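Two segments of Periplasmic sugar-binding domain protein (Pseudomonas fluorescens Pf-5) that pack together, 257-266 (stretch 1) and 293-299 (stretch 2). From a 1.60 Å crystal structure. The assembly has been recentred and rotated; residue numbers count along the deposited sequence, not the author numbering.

Stretch 1, residues 257-266: VLEAGHFTLG
Stretch 2 (293-299) SLFQALT

Residues 257-260 form an extended strand that runs antiparallel to the short strand 296-297, with Glu259 opposite Ala297 (CA-CA 4.4 Å, non-hydrogen-bonded pair) and Ala260 opposite Gln296 (CA-CA 5.5 Å, hydrogen-bonded pair). Ala260 N donates to Gln296 O and Gln296 N to Ala260 O, both at 3.0 Å; Leu298 N continues the ladder to Leu258 O at 3.0 Å. Beyond it, water 1 accepts from Leu258 N and donates to Leu298 O, 2.9 Å each. Gly261 (phi/psi 134/-28) then turns the chain into a 3-10 segment, 262-264; a CB here would lie 2.2 Å from Leu294 O. Gly261 O accepts from Thr264 OG1 at 2.7 Å, fastening this turn.

Ala260 and Gln296 share one sheet face, where Ala260 CB meets Leu298 CD1 at 3.6 Å (Leu298 m, t). On the other face, Glu259 (m, m, chi3 -28°) leans across to stretch 2, bringing its OE2 3.4 Å from Ala297 CB; water 2 donates to Glu259 OE1 at 2.6 Å. Phe295 (chi1 m, chi2 -62°) lies obliquely to the His262 ring (chi1 p, chi2 -48°), centroids 4.5 Å apart and planes at 40°, with Phe295 CE1 over one face of the imidazole, 3.2 Å from His262 ND1. Leu294 (m, t) points toward stretch 1, its CD1 4.0 Å from Leu265 CB in a buried apolar contact.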

ATOM      1  N   VAL A 257      -4.516  15.341   2.107  1.00  8.81           N
ATOM      2  CA  VAL A 257      -3.437  14.624   1.439  1.00  7.97           C
ATOM      3  C   VAL A 257      -3.826  13.163   1.264  1.00  7.13           C
ATOM      4  O   VAL A 257      -4.317  12.536   2.198  1.00  7.88           O
ATOM      5  CB  VAL A 257      -2.136  14.666   2.274  1.00  9.05           C
ATOM      6  CG1 VAL A 257      -1.011  13.979   1.508  1.00 10.94           C
ATOM      7  CG2 VAL A 257      -1.764  16.109   2.604  1.00 11.18           C
ATOM      8  N   LEU A 258      -3.609  12.624   0.066  1.00  6.55           N
ATOM      9  CA  LEU A 258      -3.920  11.222  -0.188  1.00  6.97           C
ATOM     10  C   LEU A 258      -2.801  10.620  -1.019  1.00  7.56           C
ATOM     11  O   LEU A 258      -2.653  10.941  -2.201  1.00  8.13           O
ATOM     12  CB  LEU A 258      -5.263  11.078  -0.920  1.00  8.18           C
ATOM     13  CG  LEU A 258      -5.751   9.645  -1.185  1.00  6.83           C
ATOM     14  CD1 LEU A 258      -5.851   8.859   0.128  1.00  7.19           C
ATOM     15  CD2 LEU A 258      -7.106   9.703  -1.879  1.00  8.42           C
ATOM     16  N   GLU A 259      -1.987   9.783  -0.380  1.00  6.54           N
ATOM     17  CA  GLU A 259      -0.878   9.109  -1.052  1.00  7.95           C
ATOM     18  C   GLU A 259      -1.435   7.851  -1.698  1.00  7.85           C
ATOM     19  O   GLU A 259      -2.052   7.023  -1.028  1.00  9.12           O
ATOM     20  CB  GLU A 259       0.210   8.715  -0.047  1.00  7.15           C
ATOM     21  CG  GLU A 259       1.025   9.870   0.519  1.00 11.23           C
ATOM     22  CD  GLU A 259       1.997  10.448  -0.490  1.00 15.39           C
ATOM     23  OE1 GLU A 259       2.432   9.701  -1.390  1.00 17.16           O
ATOM     24  OE2 GLU A 259       2.338  11.644  -0.370  1.00 18.69           O
ATOM     25  N   ALA A 260      -1.218   7.696  -2.999  1.00  9.11           N
ATOM     26  CA  ALA A 260      -1.743   6.525  -3.689  1.00  8.33           C
ATOM     27  C   ALA A 260      -0.790   6.021  -4.749  1.00  8.80           C
ATOM     28  O   ALA A 260       0.130   6.730  -5.154  1.00  8.09           O
ATOM     29  CB  ALA A 260      -3.093   6.854  -4.322  1.00  9.80           C
ATOM     30  N   GLY A 261      -1.017   4.785  -5.183  1.00  8.53           N
ATOM     31  CA  GLY A 261      -0.184   4.199  -6.216  1.00  9.62           C
ATOM     32  C   GLY A 261       0.284   2.783  -5.948  1.00  9.83           C
ATOM     33  O   GLY A 261       0.510   2.020  -6.889  1.00  9.33           O
ATOM     34  N   HIS A 262       0.419   2.404  -4.681  1.00  9.48           N
ATOM     35  CA  HIS A 262       0.904   1.065  -4.375  1.00 10.36           C
ATOM     36  C   HIS A 262      -0.058  -0.079  -4.684  1.00  8.74           C
ATOM     37  O   HIS A 262       0.342  -1.243  -4.664  1.00  9.36           O
ATOM     38  CB  HIS A 262       1.395   0.984  -2.918  1.00 10.95           C
ATOM     39  CG  HIS A 262       0.309   1.005  -1.889  1.00 12.26           C
ATOM     40  ND1 HIS A 262      -0.723   1.920  -1.904  1.00 12.53           N
ATOM     41  CD2 HIS A 262       0.135   0.268  -0.766  1.00 13.01           C
ATOM     42  CE1 HIS A 262      -1.480   1.748  -0.837  1.00 14.67           C
ATOM     43  NE2 HIS A 262      -0.981   0.751  -0.129  1.00 13.65           N
ATOM     44  N   PHE A 263      -1.313   0.235  -4.989  1.00  8.88           N
ATOM     45  CA  PHE A 263      -2.269  -0.818  -5.310  1.00  7.28           C
ATOM     46  C   PHE A 263      -1.908  -1.457  -6.646  1.00  8.31           C
ATOM     47  O   PHE A 263      -2.436  -2.507  -6.999  1.00  8.25           O
ATOM     48  CB  PHE A 263      -3.705  -0.272  -5.359  1.00  7.84           C
ATOM     49  CG  PHE A 263      -4.032   0.506  -6.609  1.00  9.28           C
ATOM     50  CD1 PHE A 263      -4.579  -0.128  -7.727  1.00  9.70           C
ATOM     51  CD2 PHE A 263      -3.802   1.875  -6.664  1.00  8.98           C
ATOM     52  CE1 PHE A 263      -4.887   0.596  -8.882  1.00 11.20           C
ATOM     53  CE2 PHE A 263      -4.105   2.603  -7.809  1.00  9.71           C
ATOM     54  CZ  PHE A 263      -4.650   1.964  -8.918  1.00 10.53           C
ATOM     55  N   THR A 264      -0.997  -0.825  -7.380  1.00  7.59           N
ATOM     56  CA  THR A 264      -0.576  -1.342  -8.680  1.00  7.41           C
ATOM     57  C   THR A 264       0.577  -2.340  -8.583  1.00  8.54           C
ATOM     58  O   THR A 264       0.890  -3.013  -9.561  1.00  7.42           O
ATOM     59  CB  THR A 264      -0.093  -0.209  -9.611  1.00  6.69           C
ATOM     60  OG1 THR A 264       1.027   0.451  -9.006  1.00  7.26           O
ATOM     61  CG2 THR A 264      -1.203   0.794  -9.872  1.00  8.04           C
ATOM     62  N   LEU A 265       1.204  -2.446  -7.416  1.00  8.24           N
ATOM     63  CA  LEU A 265       2.364  -3.323  -7.275  1.00  8.01           C
ATOM     64  C   LEU A 265       2.173  -4.760  -7.744  1.00  7.85           C
ATOM     65  O   LEU A 265       3.059  -5.320  -8.389  1.00  7.43           O
ATOM     66  CB  LEU A 265       2.872  -3.309  -5.830  1.00  7.49           C
ATOM     67  CG  LEU A 265       4.340  -3.733  -5.682  1.00  9.16           C
ATOM     68  CD1 LEU A 265       4.940  -3.076  -4.450  1.00 10.31           C
ATOM     69  CD2 LEU A 265       4.436  -5.240  -5.601  1.00  9.02           C
ATOM     70  N   GLY A 266       1.028  -5.352  -7.423  1.00  7.37           N
ATOM     71  CA  GLY A 266       0.770  -6.721  -7.837  1.00  9.53           C
ATOM     72  C   GLY A 266       0.822  -6.901  -9.345  1.00 10.26           C
ATOM     73  O   GLY A 266       1.323  -7.916  -9.841  1.00  9.39           O
ATOM     74  N   SER A 293       9.261   3.294  -6.674  1.00 16.35           N
ATOM     75  CA  SER A 293       8.712   4.500  -6.072  1.00 16.47           C
ATOM     76  C   SER A 293       7.350   4.589  -6.736  1.00 16.47           C
ATOM     77  O   SER A 293       7.241   4.999  -7.890  1.00 18.73           O
ATOM     78  CB  SER A 293       9.558   5.729  -6.427  1.00 19.28           C
ATOM     79  OG  SER A 293      10.804   5.700  -5.751  1.00 22.55           O
ATOM     80  N   LEU A 294       6.311   4.177  -6.016  1.00 13.65           N
ATOM     81  CA  LEU A 294       4.965   4.180  -6.568  1.00 12.24           C
ATOM     82  C   LEU A 294       4.044   5.245  -5.986  1.00 12.47           C
ATOM     83  O   LEU A 294       3.124   5.707  -6.666  1.00 13.74           O
ATOM     84  CB  LEU A 294       4.318   2.804  -6.371  1.00 12.53           C
ATOM     85  CG  LEU A 294       5.023   1.609  -7.017  1.00 11.55           C
ATOM     86  CD1 LEU A 294       4.302   0.331  -6.631  1.00 12.45           C
ATOM     87  CD2 LEU A 294       5.038   1.771  -8.536  1.00 12.97           C
ATOM     88  N   PHE A 295       4.287   5.640  -4.741  1.00 10.72           N
ATOM     89  CA  PHE A 295       3.428   6.628  -4.099  1.00 11.69           C
ATOM     90  C   PHE A 295       3.522   8.035  -4.654  1.00 12.53           C
ATOM     91  O   PHE A 295       4.601   8.523  -4.985  1.00 14.54           O
ATOM     92  CB  PHE A 295       3.697   6.682  -2.594  1.00 12.65           C
ATOM     93  CG  PHE A 295       3.056   5.570  -1.824  1.00 12.27           C
ATOM     94  CD1 PHE A 295       1.673   5.429  -1.801  1.00 12.66           C
ATOM     95  CD2 PHE A 295       3.832   4.669  -1.108  1.00 12.78           C
ATOM     96  CE1 PHE A 295       1.071   4.402  -1.071  1.00 12.76           C
ATOM     97  CE2 PHE A 295       3.240   3.639  -0.374  1.00 13.94           C
ATOM     98  CZ  PHE A 295       1.856   3.507  -0.357  1.00 14.23           C
ATOM     99  N   GLN A 296       2.362   8.671  -4.749  1.00 11.25           N
ATOM    100  CA  GLN A 296       2.241  10.044  -5.216  1.00 13.53           C
ATOM    101  C   GLN A 296       1.135  10.700  -4.409  1.00 11.18           C
ATOM    102  O   GLN A 296       0.113  10.076  -4.129  1.00 10.03           O
ATOM    103  CB  GLN A 296       1.845  10.104  -6.692  1.00 14.79           C
ATOM    104  CG  GLN A 296       2.937   9.774  -7.683  1.00 20.25           C
ATOM    105  CD  GLN A 296       2.472   9.967  -9.116  1.00 24.35           C
ATOM    106  OE1 GLN A 296       1.923  11.015  -9.463  1.00 27.10           O
ATOM    107  NE2 GLN A 296       2.694   8.960  -9.956  1.00 28.08           N
ATOM    108  N   ALA A 297       1.348  11.953  -4.028  1.00 11.19           N
ATOM    109  CA  ALA A 297       0.331  12.705  -3.304  1.00 11.20           C
ATOM    110  C   ALA A 297      -0.598  13.187  -4.417  1.00 12.22           C
ATOM    111  O   ALA A 297      -0.290  14.148  -5.123  1.00 12.32           O
ATOM    112  CB  ALA A 297       0.961  13.885  -2.585  1.00 12.03           C
ATOM    113  N   LEU A 298      -1.727  12.504  -4.575  1.00 11.88           N
ATOM    114  CA  LEU A 298      -2.685  12.809  -5.629  1.00 12.30           C
ATOM    115  C   LEU A 298      -3.193  14.234  -5.707  1.00 12.35           C
ATOM    116  O   LEU A 298      -3.435  14.875  -4.692  1.00 13.46           O
ATOM    117  CB  LEU A 298      -3.900  11.892  -5.518  1.00 12.09           C
ATOM    118  CG  LEU A 298      -3.709  10.387  -5.689  1.00 11.94           C
ATOM    119  CD1 LEU A 298      -5.054   9.706  -5.459  1.00 10.69           C
ATOM    120  CD2 LEU A 298      -3.177  10.073  -7.080  1.00 12.83           C
ATOM    121  N   THR A 299      -3.350  14.714  -6.937  1.00 13.53           N
ATOM    122  CA  THR A 299      -3.897  16.038  -7.180  1.00 15.56           C
ATOM    123  C   THR A 299      -5.383  15.760  -7.387  1.00 14.98           C
ATOM    124  O   THR A 299      -5.772  14.620  -7.644  1.00 14.21           O
ATOM    125  CB  THR A 299      -3.341  16.654  -8.473  1.00 15.57           C
ATOM    126  OG1 THR A 299      -3.687  15.818  -9.583  1.00 17.12           O
ATOM    127  CG2 THR A 299      -1.831  16.780  -8.398  1.00 17.60           C
TER
HETATM  128  O   HOH W   1      -2.633  14.491  -1.925  1.00 11.71           O
HETATM  129  O   HOH W   2       4.760  10.585  -2.288  1.00 23.42           O